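Local coordinates for protein EST1E (Clostridium proteoclasticum, PDB 2WTM) that probably hydrolyses feruloyl and other esters, as a promiscuous ferulic acid esterase of the alpha/beta-hydrolase superfamily, at residues Glu75-Phe80 and Arg166-Asn171; Ala105-Gly110 and Pro130-Ala135. All blocks are in the same frame, centred on the assembly; numbering follows the deposited sequence.

Contact 1. Residues Glu75-Phe80 and Arg166-Asn171; sequences EDHTLF and RKLKGN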
loop_
_atom_site.group_PDB
_atom_site.type_symbol
_atom_site.label_atom_id
_atom_site.label_comp_id
_atom_site.label_asym_id
_atom_site.label_seq_id
_atom_site.Cartn_x
_atom_site.Cartn_y
_atom_site.Cartn_z
ATOM N N GLU A 75 0.488 -16.216 -4.049
ATOM C CA GLU A 75 -0.563 -15.627 -4.870
ATOM C C GLU A 75 -1.188 -14.395 -4.243
ATOM O O GLU A 75 -1.802 -13.615 -4.977
ATOM C CB GLU A 75 -1.663 -16.661 -5.185
ATOM C CG GLU A 75 -2.474 -17.108 -4.017
ATOM C CD GLU A 75 -3.196 -18.440 -4.267
ATOM O OE1 GLU A 75 -2.529 -19.493 -4.352
ATOM O OE2 GLU A 75 -4.430 -18.411 -4.362
ATOM N N ASP A 76 -1.110 -14.288 -2.937
ATOM C CA ASP A 76 -1.796 -13.185 -2.235
ATOM C C ASP A 76 -0.819 -12.048 -1.952
ATOM O O ASP A 76 -1.165 -11.113 -1.223
ATOM C CB ASP A 76 -2.319 -13.718 -0.917
ATOM C CG ASP A 76 -3.490 -14.642 -1.108
ATOM O OD1 ASP A 76 -4.341 -14.334 -1.922
ATOM O OD2 ASP A 76 -3.558 -15.691 -0.438
ATOM N N HIS A 77 0.421 -12.140 -2.402
ATOM C CA HIS A 77 1.386 -11.014 -2.133
ATOM C C HIS A 77 1.118 -9.872 -3.052
ATOM O O HIS A 77 0.632 -10.044 -4.155
ATOM C CB HIS A 77 2.824 -11.478 -2.230
ATOM C CG HIS A 77 3.534 -11.253 -3.529
ATOM N ND1 HIS A 77 3.546 -12.181 -4.549
ATOM C CD2 HIS A 77 4.356 -10.248 -3.927
ATOM C CE1 HIS A 77 4.349 -11.744 -5.527
ATOM N NE2 HIS A 77 4.843 -10.561 -5.180
ATOM N N THR A 78 1.418 -8.630 -2.579
ATOM C CA THR A 78 1.318 -7.438 -3.382
ATOM C C THR A 78 2.474 -6.555 -2.866
ATOM O O THR A 78 3.067 -6.731 -1.784
ATOM C CB THR A 78 0.020 -6.633 -3.187
ATOM O OG1 THR A 78 0.036 -5.973 -1.914
ATOM C CG2 THR A 78 -1.254 -7.497 -3.335
ATOM N N LEU A 79 2.739 -5.507 -3.585
ATOM C CA LEU A 79 3.758 -4.520 -3.169
ATOM C C LEU A 79 3.344 -3.772 -1.902
ATOM O O LEU A 79 4.210 -3.301 -1.153
ATOM C CB LEU A 79 4.062 -3.505 -4.294
ATOM C CG LEU A 79 4.906 -4.137 -5.405
ATOM C CD1 LEU A 79 4.901 -3.237 -6.656
ATOM C CD2 LEU A 79 6.266 -4.432 -4.976
ATOM N N PHE A 80 2.037 -3.565 -1.675
ATOM C CA PHE A 80 1.608 -2.910 -0.391
ATOM C C PHE A 80 1.994 -3.868 0.770
ATOM O O PHE A 80 2.477 -3.422 1.797
ATOM C CB PHE A 80 0.138 -2.662 -0.349
ATOM C CG PHE A 80 -0.326 -1.446 -1.087
ATOM C CD1 PHE A 80 0.491 -0.624 -1.799
ATOM C CD2 PHE A 80 -1.703 -1.190 -1.097
ATOM C CE1 PHE A 80 -0.041 0.481 -2.508
ATOM C CE2 PHE A 80 -2.214 -0.112 -1.774
ATOM C CZ PHE A 80 -1.385 0.702 -2.488
ATOM N N ARG A 166 3.317 -21.181 -10.444
ATOM C CA ARG A 166 2.782 -20.288 -9.422
ATOM C C ARG A 166 1.516 -19.624 -9.971
ATOM O O ARG A 166 1.251 -19.583 -11.196
ATOM C CB ARG A 166 3.798 -19.213 -9.118
ATOM C CG ARG A 166 4.946 -19.781 -8.295
ATOM C CD ARG A 166 5.987 -18.763 -8.133
ATOM N NE ARG A 166 7.016 -19.251 -7.211
ATOM C CZ ARG A 166 8.144 -19.810 -7.628
ATOM N NH1 ARG A 166 8.447 -19.890 -8.927
ATOM N NH2 ARG A 166 9.033 -20.245 -6.717
ATOM N N LYS A 167 0.766 -19.051 -9.050
ATOM C CA LYS A 167 -0.442 -18.338 -9.345
ATOM C C LYS A 167 -0.311 -16.955 -8.689
ATOM O O LYS A 167 0.230 -16.835 -7.626
ATOM C CB LYS A 167 -1.630 -19.042 -8.677
ATOM C CG LYS A 167 -1.922 -20.472 -9.027
ATOM C CD LYS A 167 -3.125 -20.948 -8.227
ATOM C CE LYS A 167 -3.662 -22.331 -8.600
ATOM N NZ LYS A 167 -4.887 -22.599 -7.750
ATOM N N LEU A 168 -0.913 -15.955 -9.292
ATOM C CA LEU A 168 -0.868 -14.617 -8.722
ATOM C C LEU A 168 -2.238 -13.965 -8.895
ATOM O O LEU A 168 -2.695 -13.821 -10.028
ATOM C CB LEU A 168 0.233 -13.806 -9.368
ATOM C CG LEU A 168 0.484 -12.392 -8.833
ATOM C CD1 LEU A 168 1.064 -12.550 -7.370
ATOM C CD2 LEU A 168 1.406 -11.605 -9.727
ATOM N N LYS A 169 -2.838 -13.464 -7.805
ATOM C CA LYS A 169 -4.105 -12.742 -7.929
ATOM C C LYS A 169 -3.925 -11.401 -8.589
ATOM O O LYS A 169 -2.916 -10.732 -8.465
ATOM C CB LYS A 169 -4.776 -12.598 -6.566
ATOM C CG LYS A 169 -5.242 -13.905 -5.978
ATOM C CD LYS A 169 -5.890 -13.756 -4.681
ATOM C CE LYS A 169 -6.399 -15.190 -4.223
ATOM N NZ LYS A 169 -6.852 -15.087 -2.774
ATOM N N GLY A 170 -4.938 -10.961 -9.345
ATOM C CA GLY A 170 -4.812 -9.670 -10.054
ATOM C C GLY A 170 -4.770 -8.493 -9.120
ATOM O O GLY A 170 -4.353 -7.408 -9.536
ATOM N N ASN A 171 -5.037 -8.726 -7.842
ATOM C CA ASN A 171 -4.832 -7.663 -6.851
ATOM C C ASN A 171 -3.363 -7.157 -6.894
ATOM O O ASN A 171 -3.089 -5.988 -6.644
ATOM C CB ASN A 171 -5.080 -8.184 -5.415
ATOM C CG ASN A 171 -6.552 -8.452 -5.146
ATOM O OD1 ASN A 171 -7.409 -8.002 -5.941
ATOM N ND2 ASN A 171 -6.864 -9.206 -4.094
HETATM O O HOH W 1 -5.665 -17.164 -0.379
#
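The imidazole of His-77 is enclosed by rings: His-67 and Tyr-172 meet it edge-to-face, while Phe-74, Trp-82 and Phe-36 approach at inclined angles. Into this aromatic surround Leu-168 sends a single methyl, its CD1 lying 3.8 Å from His-77 ND1 and approaching obliquely; with CG anti to the backbone N (chi1 -176°), the branch turns back so that CD1 reaches the ring. Hydrogen bonds at both nitrogens, ND1 with Phe-74 O and NE2 with Gln-109 NE2, hold the ring's rotation.

The second flat group, the carboxylate of Asp-76, is gripped through OD1. Lys-169 extends fully alongside it and brings NZ to 2.8 Å from Asp-76 OD1, a salt bridge on the syn lone pair. A water donates to Asp-76 OD2 (2.6 Å) and accepts a weak bond from Lys-169 NZ. The Glu-75 side chain crosses that of Lys-169 obliquely, OE2 standing 4.4 Å from Lys-169 NZ, beyond a salt bridge; the two acids would be expected to favour a charged ammonium. The Glu-75 chain runs beside that of Lys-167, pointing the same way.

One hydrogen bond joins the two backbones, Lys-169 N to Glu-75 O, 3.0 Å, nearly straight at 171° and on a carbonyl lone pair. Next to it Glu-75 CA makes a CA-H...O contact with Lys-167 O at 3.1 Å.

Thr-78 caps helix 79-93 through Lys-81 N, and its CG2 rests against Asn-171 O (4.1 Å). Asn-171 opens helix 171-176 and binds Asp-91 of the second subunit. The contact thus fastens the 3-10 turn ahead of helix 79-93 to strand 166-169, which pairs antiparallel with strand 159-162.

Contact 2. Residues Ala105-Gly110 and Pro130-Ala135; sequences AGHSQG and PLSPAA. With PO4 (phosphate ion), chain E.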
loop_
_atom_site.group_PDB
_atom_site.type_symbol
_atom_site.label_atom_id
_atom_site.label_comp_id
_atom_site.label_asym_id
_atom_site.label_seq_id
_atom_site.Cartn_x
_atom_site.Cartn_y
_atom_site.Cartn_z
ATOM N N ALA A 105 19.265 -2.604 0.731
ATOM C CA ALA A 105 19.668 -3.195 -0.600
ATOM C C ALA A 105 18.592 -4.226 -0.982
ATOM O O ALA A 105 17.917 -4.786 -0.133
ATOM C CB ALA A 105 21.071 -3.904 -0.519
ATOM N N GLY A 106 18.387 -4.416 -2.278
ATOM C CA GLY A 106 17.391 -5.368 -2.761
ATOM C C GLY A 106 17.569 -5.698 -4.198
ATOM O O GLY A 106 18.044 -4.842 -4.904
ATOM N N HIS A 107 17.163 -6.899 -4.616
ATOM C CA HIS A 107 17.242 -7.303 -6.011
ATOM C C HIS A 107 15.883 -7.335 -6.696
ATOM O O HIS A 107 14.915 -7.928 -6.168
ATOM C CB HIS A 107 17.932 -8.667 -6.055
ATOM C CG HIS A 107 18.180 -9.169 -7.448
ATOM N ND1 HIS A 107 17.381 -10.121 -8.049
ATOM C CD2 HIS A 107 19.087 -8.795 -8.370
ATOM C CE1 HIS A 107 17.831 -10.334 -9.276
ATOM N NE2 HIS A 107 18.861 -9.543 -9.490
ATOM N N SER A 108 15.838 -6.731 -7.903
ATOM C CA SER A 108 14.713 -6.839 -8.820
ATOM C C SER A 108 13.418 -6.308 -8.165
ATOM O O SER A 108 13.400 -5.162 -7.835
ATOM C CB SER A 108 14.591 -8.236 -9.437
ATOM O OG SER A 108 13.712 -8.161 -10.569
ATOM N N GLN A 109 12.380 -7.118 -7.968
ATOM C CA GLN A 109 11.238 -6.612 -7.170
ATOM C C GLN A 109 11.635 -6.119 -5.798
ATOM O O GLN A 109 11.085 -5.163 -5.270
ATOM C CB GLN A 109 10.097 -7.608 -7.046
ATOM C CG GLN A 109 8.911 -7.068 -6.287
ATOM C CD GLN A 109 7.711 -8.026 -6.424
ATOM O OE1 GLN A 109 7.101 -7.997 -7.538
ATOM N NE2 GLN A 109 7.298 -8.730 -5.423
ATOM N N GLY A 110 12.664 -6.707 -5.183
ATOM C CA GLY A 110 13.217 -6.227 -3.932
ATOM C C GLY A 110 13.947 -4.909 -4.054
ATOM O O GLY A 110 13.975 -4.126 -3.136
ATOM N N PRO A 130 19.799 -0.489 -4.994
ATOM C CA PRO A 130 18.907 -1.313 -5.806
ATOM C C PRO A 130 19.705 -2.109 -6.826
ATOM O O PRO A 130 20.292 -1.531 -7.727
ATOM C CB PRO A 130 17.974 -0.265 -6.432
ATOM C CG PRO A 130 18.226 0.975 -5.684
ATOM C CD PRO A 130 19.699 0.906 -5.379
ATOM N N LEU A 131 19.607 -3.421 -6.746
ATOM C CA LEU A 131 20.309 -4.353 -7.630
ATOM C C LEU A 131 19.339 -4.799 -8.753
ATOM O O LEU A 131 18.312 -5.381 -8.424
ATOM C CB LEU A 131 20.823 -5.527 -6.822
ATOM C CG LEU A 131 21.788 -5.212 -5.716
ATOM C CD1 LEU A 131 22.009 -6.386 -4.760
ATOM C CD2 LEU A 131 23.097 -4.625 -6.205
ATOM N N SER A 132 19.600 -4.370 -10.028
ATOM C CA SER A 132 18.710 -4.653 -11.157
ATOM C C SER A 132 17.250 -4.455 -10.772
ATOM O O SER A 132 16.411 -5.362 -10.928
ATOM C CB SER A 132 18.982 -6.097 -11.634
ATOM O OG SER A 132 20.411 -6.213 -11.968
ATOM N N PRO A 133 16.951 -3.236 -10.274
ATOM C CA PRO A 133 15.612 -3.042 -9.721
ATOM C C PRO A 133 14.518 -3.142 -10.741
ATOM O O PRO A 133 14.682 -2.629 -11.864
ATOM C CB PRO A 133 15.703 -1.647 -9.146
ATOM C CG PRO A 133 16.744 -0.958 -9.943
ATOM C CD PRO A 133 17.743 -1.986 -10.203
ATOM N N ALA A 134 13.451 -3.835 -10.427
ATOM C CA ALA A 134 12.299 -3.932 -11.327
ATOM C C ALA A 134 11.443 -2.686 -11.225
ATOM O O ALA A 134 10.214 -2.789 -11.007
ATOM C CB ALA A 134 11.470 -5.191 -10.998
ATOM N N ALA A 135 12.050 -1.513 -11.425
ATOM C CA ALA A 135 11.407 -0.239 -11.126
ATOM C C ALA A 135 10.312 0.135 -12.123
ATOM O O ALA A 135 9.516 1.060 -11.862
ATOM C CB ALA A 135 12.430 0.845 -11.112
HETATM P P PO4 E . 12.532 -11.014 -9.715
HETATM O O1 PO4 E . 13.644 -11.759 -8.982
HETATM O O2 PO4 E . 11.609 -12.153 -10.082
HETATM O O3 PO4 E . 13.044 -10.484 -11.047
HETATM O O4 PO4 E . 11.882 -9.845 -8.922
#
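Backbone hydrogen bonds carry most of this parallel junction. Leu-131 N donates to Gly-106 O (2.8 Å) and Ser-108 N to Leu-131 O (2.9 Å), both nearly along the C=O axis. Beyond the strand ends, Ala-134 N reaches Ser-108 O at 2.9 Å; though almost straight (178°), this donor stands above the carbonyl plane.

CA-H...O contacts follow the same path: His-107 CA lies 3.3 Å from Leu-131 O, and Ser-108 CA 3.1 Å from Ser-132 O. The tight turn fits the nucleophile elbow of alpha/beta hydrolases, Gly-106 to Gly-110 matching GxSxG. Ser-108 takes its strained backbone (phi 59°, psi -118°), and Gly-110 O packs close over Gly-106, which has no side chain.

The His-107 and Leu-131 side chains cross at about a right angle, His-107 CD2 4.0 Å from Leu-131 CB, while His-107 NE2 is held by His-228 O.

A phosphate ion, probably from the crystallisation liquor, takes a very short bond from Ser-108 OG to O3 (2.5 Å) and another from Gln-109 N to O4 (2.9 Å). Phe-36 N also binds it, the two backbone N-H groups placed as in an oxyanion hole; His-228 NE2, likewise bonded, probably forms a triad with Ser-108 and Asp-200.

How the contacts relate
Contacts 1 and 2 have centres about 18 Å apart, yet they touch directly: His-77 NE2 lies 3.1 Å from Gln-109 NE2, probably a hydrogen bond, and Leu-79 packs on the chain of Gln-109. Along the sequence contact 2 is nested inside the loop that contact 1 closes: helix 79-93 is followed by strand 99-107, helix 109-120 and strand 125-131 before strand 166-169. Contact 2 lies about 4 Å from the centre of the chain in space, on central parallel strands of the main sheet; contact 1, its centre about 17 Å out, joins the lead-in to helix 79-93 to the region between strands 125-131 and 192-197. Through Leu-168 on His-77, that region lies beside the probable active site.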